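Local coordinates for outer membrane protein YopM (Yersinia pestis, PDB 1JL5) that is a leucine-rich-repeat virulence effector that probably alters host cell physiology and promotes bacterial survival in host tissues, at residues L262-D266 and N267-D271; E294-P297 and N298-Y301. All coordinates share one frame; numbering follows the deposited sequence.

Interaction 1. Residues L262-D266 and N267-D271; sequences LNVRD and NYLTD. With CA (calcium ion), chain B; CA (calcium ion), chain C.
Val264 O is gripped by two asparagine amides: Asn267 ND2 reaches it within the turn at 2.7 Å, and Asn287 ND2 of the next repeat donates to it as well. Asn267 in turn gives its other bond to Ala244 O of the preceding repeat, while its OD1 accepts from Leu249 N. This is the asparagine ladder of a leucine-rich repeat, in which the consensus asparagine ties neighbouring coils together just after their short strands. The bond from Asn267 is straight, 167° at the hydrogen, and Val264 O lies close to the plane of the donating amide; the donor, however, sits above the carbonyl plane of Val264 rather than on a lone pair. A chi1 of -85°, with CG beside the backbone N, folds the amide back to make this bond. One step earlier, Asn263 OD1 accepts from Arg265 N at 2.8 Å, an Asx turn where the chain leaves strand 261-263.

On the apolar side Leu269 CD1 meets the CG2 side of Val264 at about a right angle, 3.7 Å from Val264 CB; the still closer approach to CG2 is tighter than usual and doubtful in detail. Asp266 points away to bridge two calcium ions. Its OD2 binds the chain B calcium at 2.0 Å, with Asn246 OD1 and Asn326 OD1 of the second subunit. Its OD1 binds the chain C calcium at 2.2 Å, with Glu308 OE1 and Asn307 O of that subunit. Water 1, a ligand of the chain C calcium, lies 2.6 Å from Asp266 OD2 and may donate to it, though other acceptors compete for its protons.

Interaction 2. Residues E294-P297 and N298-Y301; sequences ELPP and NLYY. With CA (calcium ion), chain E.
Leu299 folds back over Pro296 and Leu295, and its side chain can be followed outward atom by atom. At the root, Leu299 CB lies 3.4 Å from Pro296 O. With CG anti to the backbone N (chi1 -161°), the branch is carried over the proline ring, and the two methyls take different parts of the surface. Leu299 CD1 lies over one face of the Pro296 ring, displaced to its CG-CD side, 4.1 Å from Pro296 CD. Leu299 CD2 touches both Pro296 CD and Leu295 CD2, each at 4.0 Å. These are ordinary van der Waals separations, so the apolar fit is snug without being strained, and Leu282 of strand 281-283 adds another contact to the same leucine.

The backbone accounts for this closeness. Residues 296-299 form a type I beta turn, closed by Leu299 N donating to Pro296 O at 3.2 Å with 160° at the hydrogen; the donor stands well above the carbonyl plane. Pro297 occupies the second position, where its ring-restricted phi of -64° suits the turn. Asn298 takes the third position and sends its ND2 to Gln277 O. Ser318 OG, from the following repeat, lies within hydrogen-bonding reach of Pro297 O and Leu299 O, its single proton shared or alternating between them.

At the other end, Glu294 extends beyond CG to chelate a calcium ion with both carboxylate oxygens, OE1 at 2.2 Å and OE2 at 2.4 Å; two waters and Glu274 are further ligands. A Pro-Pro type I turn after Leu295, running into a buried leucine before strand 301-303, recurs with variations at the junctions between YopM leucine-rich repeats.

Interaction 1 leaves strand 261-263, whereas interaction 2 leads into strand 301-303, with strand 281-283 lying between those two. Their centres are 16 Å apart and their nearest atoms about 6 Å, without touching. The intervening strand joins them through the core: Leu282 packs against Leu262 of one and Leu299 of the other. Both contacts carry calcium, but at separate sites. The two ions at residues 262-271 lie side by side and draw ligands from a second subunit, which relates them to the tetramer interface. The ion held by Glu294 lies far from that pair, and Glu274, its other protein ligand identified, belongs to the same chain.

Interaction 1. Residues L262-D266 and N267-D271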
ATOM      1  N   LEU A 262      25.407   5.603  -5.119  1.00 20.08           N
ATOM      2  CA  LEU A 262      24.923   6.267  -6.301  1.00 19.39           C
ATOM      3  C   LEU A 262      23.461   5.941  -6.450  1.00 19.33           C
ATOM      4  O   LEU A 262      23.083   4.788  -6.640  1.00 19.78           O
ATOM      5  CB  LEU A 262      25.675   5.801  -7.546  1.00 19.21           C
ATOM      6  CG  LEU A 262      25.146   6.411  -8.844  1.00 19.05           C
ATOM      7  CD1 LEU A 262      25.280   7.924  -8.794  1.00 20.11           C
ATOM      8  CD2 LEU A 262      25.898   5.839 -10.025  1.00 18.86           C
ATOM      9  N   ASN A 263      22.634   6.959  -6.318  1.00 18.43           N
ATOM     10  CA  ASN A 263      21.224   6.757  -6.505  1.00 18.90           C
ATOM     11  C   ASN A 263      20.852   7.654  -7.660  1.00 17.29           C
ATOM     12  O   ASN A 263      20.894   8.873  -7.550  1.00 17.85           O
ATOM     13  CB  ASN A 263      20.418   7.158  -5.281  1.00 19.59           C
ATOM     14  CG  ASN A 263      18.961   6.841  -5.451  1.00 20.75           C
ATOM     15  OD1 ASN A 263      18.429   6.917  -6.558  1.00 23.44           O
ATOM     16  ND2 ASN A 263      18.300   6.485  -4.365  1.00 22.41           N
ATOM     17  N   VAL A 264      20.530   7.040  -8.786  1.00 16.69           N
ATOM     18  CA  VAL A 264      20.132   7.797  -9.956  1.00 17.64           C
ATOM     19  C   VAL A 264      18.812   7.204 -10.376  1.00 16.86           C
ATOM     20  O   VAL A 264      18.476   7.134 -11.555  1.00 20.34           O
ATOM     21  CB  VAL A 264      21.153   7.665 -11.078  1.00 15.95           C
ATOM     22  CG1 VAL A 264      22.383   8.469 -10.726  1.00 14.96           C
ATOM     23  CG2 VAL A 264      21.501   6.203 -11.291  1.00 14.93           C
ATOM     24  N   ARG A 265      18.077   6.761  -9.369  1.00 17.26           N
ATOM     25  CA  ARG A 265      16.781   6.164  -9.571  1.00 18.88           C
ATOM     26  C   ARG A 265      15.952   7.103 -10.414  1.00 17.05           C
ATOM     27  O   ARG A 265      15.994   8.319 -10.248  1.00 15.64           O
ATOM     28  CB  ARG A 265      16.090   5.933  -8.229  1.00 20.32           C
ATOM     29  CG  ARG A 265      14.614   5.597  -8.326  1.00 25.25           C
ATOM     30  CD  ARG A 265      14.066   5.357  -6.935  1.00 28.69           C
ATOM     31  NE  ARG A 265      12.610   5.281  -6.891  1.00 34.88           N
ATOM     32  CZ  ARG A 265      11.892   4.239  -7.294  1.00 36.90           C
ATOM     33  NH1 ARG A 265      12.486   3.155  -7.786  1.00 36.46           N
ATOM     34  NH2 ARG A 265      10.568   4.278  -7.193  1.00 36.58           N
ATOM     35  N   ASP A 266      15.206   6.512 -11.328  1.00 16.54           N
ATOM     36  CA  ASP A 266      14.340   7.254 -12.200  1.00 15.61           C
ATOM     37  C   ASP A 266      15.044   8.341 -12.973  1.00 16.76           C
ATOM     38  O   ASP A 266      14.951   9.536 -12.668  1.00 15.56           O
ATOM     39  CB  ASP A 266      13.180   7.861 -11.424  1.00 16.20           C
ATOM     40  CG  ASP A 266      12.076   8.309 -12.340  1.00 17.42           C
ATOM     41  OD1 ASP A 266      12.300   8.276 -13.567  1.00 18.69           O
ATOM     42  OD2 ASP A 266      11.000   8.690 -11.850  1.00 18.02           O
ATOM     43  N   ASN A 267      15.775   7.900 -13.975  1.00 16.13           N
ATOM     44  CA  ASN A 267      16.462   8.792 -14.869  1.00 18.40           C
ATOM     45  C   ASN A 267      16.356   8.069 -16.179  1.00 17.76           C
ATOM     46  O   ASN A 267      15.579   7.131 -16.299  1.00 17.68           O
ATOM     47  CB  ASN A 267      17.902   9.012 -14.432  1.00 18.16           C
ATOM     48  CG  ASN A 267      18.012  10.114 -13.407  1.00 18.33           C
ATOM     49  OD1 ASN A 267      17.774  11.281 -13.719  1.00 18.61           O
ATOM     50  ND2 ASN A 267      18.345   9.752 -12.168  1.00 15.95           N
ATOM     51  N   TYR A 268      17.129   8.476 -17.160  1.00 18.92           N
ATOM     52  CA  TYR A 268      17.007   7.835 -18.445  1.00 19.31           C
ATOM     53  C   TYR A 268      18.286   7.118 -18.773  1.00 19.13           C
ATOM     54  O   TYR A 268      18.756   7.161 -19.904  1.00 20.28           O
ATOM     55  CB  TYR A 268      16.711   8.891 -19.496  1.00 19.61           C
ATOM     56  CG  TYR A 268      15.926   8.358 -20.655  1.00 21.59           C
ATOM     57  CD1 TYR A 268      14.618   7.911 -20.481  1.00 21.08           C
ATOM     58  CD2 TYR A 268      16.475   8.325 -21.932  1.00 19.50           C
ATOM     59  CE1 TYR A 268      13.873   7.450 -21.555  1.00 23.91           C
ATOM     60  CE2 TYR A 268      15.741   7.864 -23.011  1.00 22.05           C
ATOM     61  CZ  TYR A 268      14.445   7.431 -22.815  1.00 21.88           C
ATOM     62  OH  TYR A 268      13.721   6.980 -23.879  1.00 26.14           O
ATOM     63  N   LEU A 269      18.844   6.450 -17.774  1.00 18.95           N
ATOM     64  CA  LEU A 269      20.094   5.750 -17.956  1.00 18.06           C
ATOM     65  C   LEU A 269      19.943   4.388 -18.585  1.00 18.58           C
ATOM     66  O   LEU A 269      19.135   3.571 -18.161  1.00 19.13           O
ATOM     67  CB  LEU A 269      20.809   5.614 -16.621  1.00 19.76           C
ATOM     68  CG  LEU A 269      21.107   6.939 -15.931  1.00 17.13           C
ATOM     69  CD1 LEU A 269      21.726   6.657 -14.578  1.00 18.80           C
ATOM     70  CD2 LEU A 269      22.039   7.776 -16.798  1.00 15.75           C
ATOM     71  N   THR A 270      20.742   4.154 -19.608  1.00 20.29           N
ATOM     72  CA  THR A 270      20.742   2.883 -20.300  1.00 24.23           C
ATOM     73  C   THR A 270      22.069   2.236 -19.942  1.00 24.07           C
ATOM     74  O   THR A 270      22.247   1.024 -20.028  1.00 24.19           O
ATOM     75  CB  THR A 270      20.690   3.086 -21.813  1.00 24.61           C
ATOM     76  OG1 THR A 270      20.568   1.815 -22.457  1.00 35.19           O
ATOM     77  CG2 THR A 270      21.961   3.761 -22.297  1.00 23.81           C
ATOM     78  N   ASP A 271      23.002   3.075 -19.528  1.00 24.20           N
ATOM     79  CA  ASP A 271      24.323   2.610 -19.176  1.00 27.23           C
ATOM     80  C   ASP A 271      24.844   3.404 -18.009  1.00 25.63           C
ATOM     81  O   ASP A 271      24.327   4.462 -17.670  1.00 25.52           O
ATOM     82  CB  ASP A 271      25.285   2.783 -20.357  1.00 30.56           C
ATOM     83  CG  ASP A 271      24.889   1.958 -21.560  1.00 37.27           C
ATOM     84  OD1 ASP A 271      24.841   0.712 -21.441  1.00 41.63           O
ATOM     85  OD2 ASP A 271      24.628   2.556 -22.628  1.00 42.38           O
TER
HETATM   86 CA    CA B2001      10.121   9.410 -10.170  1.00 18.84          CA
HETATM   87 CA    CA C2002      11.128   7.783 -15.414  1.00 19.20          CA
HETATM   88  O   HOH W   1       9.747   9.172 -14.095  1.00 15.32           O
HETATM   89  O   HOH W   2       9.202   9.968  -8.225  1.00 24.95           O
HETATM   90  O   HOH W   3      10.491   7.389  -9.362  1.00 20.04           O
HETATM   91  O   HOH W   4       9.341  11.207 -11.419  1.00 22.45           O
HETATM   92  O   HOH W   5      10.360   6.060 -14.087  1.00 19.09           O

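Interaction 2. Residues E294-P297 and N298-Y301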
ATOM      1  N   GLU A 294      27.880  -5.020 -15.532  1.00 34.07           N
ATOM      2  CA  GLU A 294      28.837  -5.055 -14.438  1.00 35.04           C
ATOM      3  C   GLU A 294      28.284  -4.454 -13.174  1.00 33.13           C
ATOM      4  O   GLU A 294      27.446  -3.552 -13.199  1.00 32.56           O
ATOM      5  CB  GLU A 294      30.091  -4.253 -14.772  1.00 38.65           C
ATOM      6  CG  GLU A 294      30.927  -4.751 -15.902  1.00 47.56           C
ATOM      7  CD  GLU A 294      32.242  -4.009 -15.958  1.00 51.59           C
ATOM      8  OE1 GLU A 294      32.211  -2.759 -16.015  1.00 53.59           O
ATOM      9  OE2 GLU A 294      33.294  -4.681 -15.931  1.00 55.60           O
ATOM     10  N   LEU A 295      28.800  -4.942 -12.059  1.00 29.52           N
ATOM     11  CA  LEU A 295      28.417  -4.427 -10.769  1.00 27.99           C
ATOM     12  C   LEU A 295      29.692  -4.277  -9.982  1.00 27.83           C
ATOM     13  O   LEU A 295      30.601  -5.095 -10.096  1.00 27.51           O
ATOM     14  CB  LEU A 295      27.460  -5.383 -10.069  1.00 24.78           C
ATOM     15  CG  LEU A 295      26.087  -5.423 -10.735  1.00 23.38           C
ATOM     16  CD1 LEU A 295      25.206  -6.417 -10.009  1.00 20.91           C
ATOM     17  CD2 LEU A 295      25.474  -4.022 -10.717  1.00 18.73           C
ATOM     18  N   PRO A 296      29.797  -3.200  -9.204  1.00 28.36           N
ATOM     19  CA  PRO A 296      30.993  -2.970  -8.397  1.00 27.58           C
ATOM     20  C   PRO A 296      31.226  -4.235  -7.560  1.00 27.42           C
ATOM     21  O   PRO A 296      30.277  -4.849  -7.076  1.00 26.02           O
ATOM     22  CB  PRO A 296      30.598  -1.761  -7.561  1.00 29.17           C
ATOM     23  CG  PRO A 296      29.682  -1.014  -8.466  1.00 28.90           C
ATOM     24  CD  PRO A 296      28.826  -2.107  -9.039  1.00 27.45           C
ATOM     25  N   PRO A 297      32.490  -4.630  -7.375  1.00 26.93           N
ATOM     26  CA  PRO A 297      32.847  -5.827  -6.607  1.00 26.89           C
ATOM     27  C   PRO A 297      32.479  -5.794  -5.130  1.00 25.87           C
ATOM     28  O   PRO A 297      32.397  -6.837  -4.486  1.00 28.23           O
ATOM     29  CB  PRO A 297      34.354  -5.920  -6.818  1.00 24.76           C
ATOM     30  CG  PRO A 297      34.748  -4.484  -6.826  1.00 26.18           C
ATOM     31  CD  PRO A 297      33.697  -3.860  -7.723  1.00 26.93           C
ATOM     32  N   ASN A 298      32.261  -4.599  -4.598  1.00 24.72           N
ATOM     33  CA  ASN A 298      31.924  -4.447  -3.191  1.00 26.05           C
ATOM     34  C   ASN A 298      30.523  -3.902  -2.994  1.00 24.63           C
ATOM     35  O   ASN A 298      30.191  -3.388  -1.929  1.00 24.18           O
ATOM     36  CB  ASN A 298      32.927  -3.510  -2.529  1.00 28.78           C
ATOM     37  CG  ASN A 298      34.349  -3.872  -2.867  1.00 32.93           C
ATOM     38  OD1 ASN A 298      34.779  -5.001  -2.631  1.00 33.76           O
ATOM     39  ND2 ASN A 298      35.088  -2.923  -3.439  1.00 32.39           N
ATOM     40  N   LEU A 299      29.702  -4.009  -4.026  1.00 22.57           N
ATOM     41  CA  LEU A 299      28.342  -3.509  -3.940  1.00 21.81           C
ATOM     42  C   LEU A 299      27.577  -4.272  -2.867  1.00 20.98           C
ATOM     43  O   LEU A 299      27.569  -5.499  -2.860  1.00 21.79           O
ATOM     44  CB  LEU A 299      27.638  -3.680  -5.287  1.00 19.66           C
ATOM     45  CG  LEU A 299      26.395  -2.823  -5.503  1.00 19.73           C
ATOM     46  CD1 LEU A 299      26.802  -1.355  -5.603  1.00 19.71           C
ATOM     47  CD2 LEU A 299      25.694  -3.268  -6.773  1.00 19.34           C
ATOM     48  N   TYR A 300      26.948  -3.545  -1.951  1.00 20.42           N
ATOM     49  CA  TYR A 300      26.157  -4.185  -0.910  1.00 22.37           C
ATOM     50  C   TYR A 300      24.704  -4.124  -1.333  1.00 21.09           C
ATOM     51  O   TYR A 300      23.923  -5.048  -1.114  1.00 20.39           O
ATOM     52  CB  TYR A 300      26.248  -3.435   0.416  1.00 24.40           C
ATOM     53  CG  TYR A 300      27.572  -3.499   1.122  1.00 31.33           C
ATOM     54  CD1 TYR A 300      28.274  -4.701   1.230  1.00 32.51           C
ATOM     55  CD2 TYR A 300      28.095  -2.368   1.748  1.00 31.57           C
ATOM     56  CE1 TYR A 300      29.460  -4.772   1.948  1.00 35.86           C
ATOM     57  CE2 TYR A 300      29.274  -2.428   2.464  1.00 33.44           C
ATOM     58  CZ  TYR A 300      29.951  -3.628   2.563  1.00 34.23           C
ATOM     59  OH  TYR A 300      31.117  -3.675   3.280  1.00 37.57           O
ATOM     60  N   TYR A 301      24.356  -3.002  -1.938  1.00 20.73           N
ATOM     61  CA  TYR A 301      22.992  -2.758  -2.334  1.00 20.56           C
ATOM     62  C   TYR A 301      22.835  -2.394  -3.783  1.00 18.86           C
ATOM     63  O   TYR A 301      23.475  -1.483  -4.293  1.00 18.07           O
ATOM     64  CB  TYR A 301      22.423  -1.633  -1.480  1.00 22.47           C
ATOM     65  CG  TYR A 301      21.047  -1.163  -1.876  1.00 26.41           C
ATOM     66  CD1 TYR A 301      19.905  -1.729  -1.311  1.00 28.08           C
ATOM     67  CD2 TYR A 301      20.887  -0.117  -2.781  1.00 27.46           C
ATOM     68  CE1 TYR A 301      18.638  -1.256  -1.634  1.00 29.90           C
ATOM     69  CE2 TYR A 301      19.625   0.362  -3.109  1.00 29.88           C
ATOM     70  CZ  TYR A 301      18.506  -0.209  -2.530  1.00 29.45           C
ATOM     71  OH  TYR A 301      17.258   0.287  -2.833  1.00 32.96           O
TER
HETATM   72 CA    CA E2004      34.276  -2.570 -15.353  1.00 62.82          CA
HETATM   73  O   HOH W   6      34.395  -3.057 -17.928  1.00 63.35           O
HETATM   74  O   HOH W   7      36.633  -2.301 -15.612  1.00 62.97           O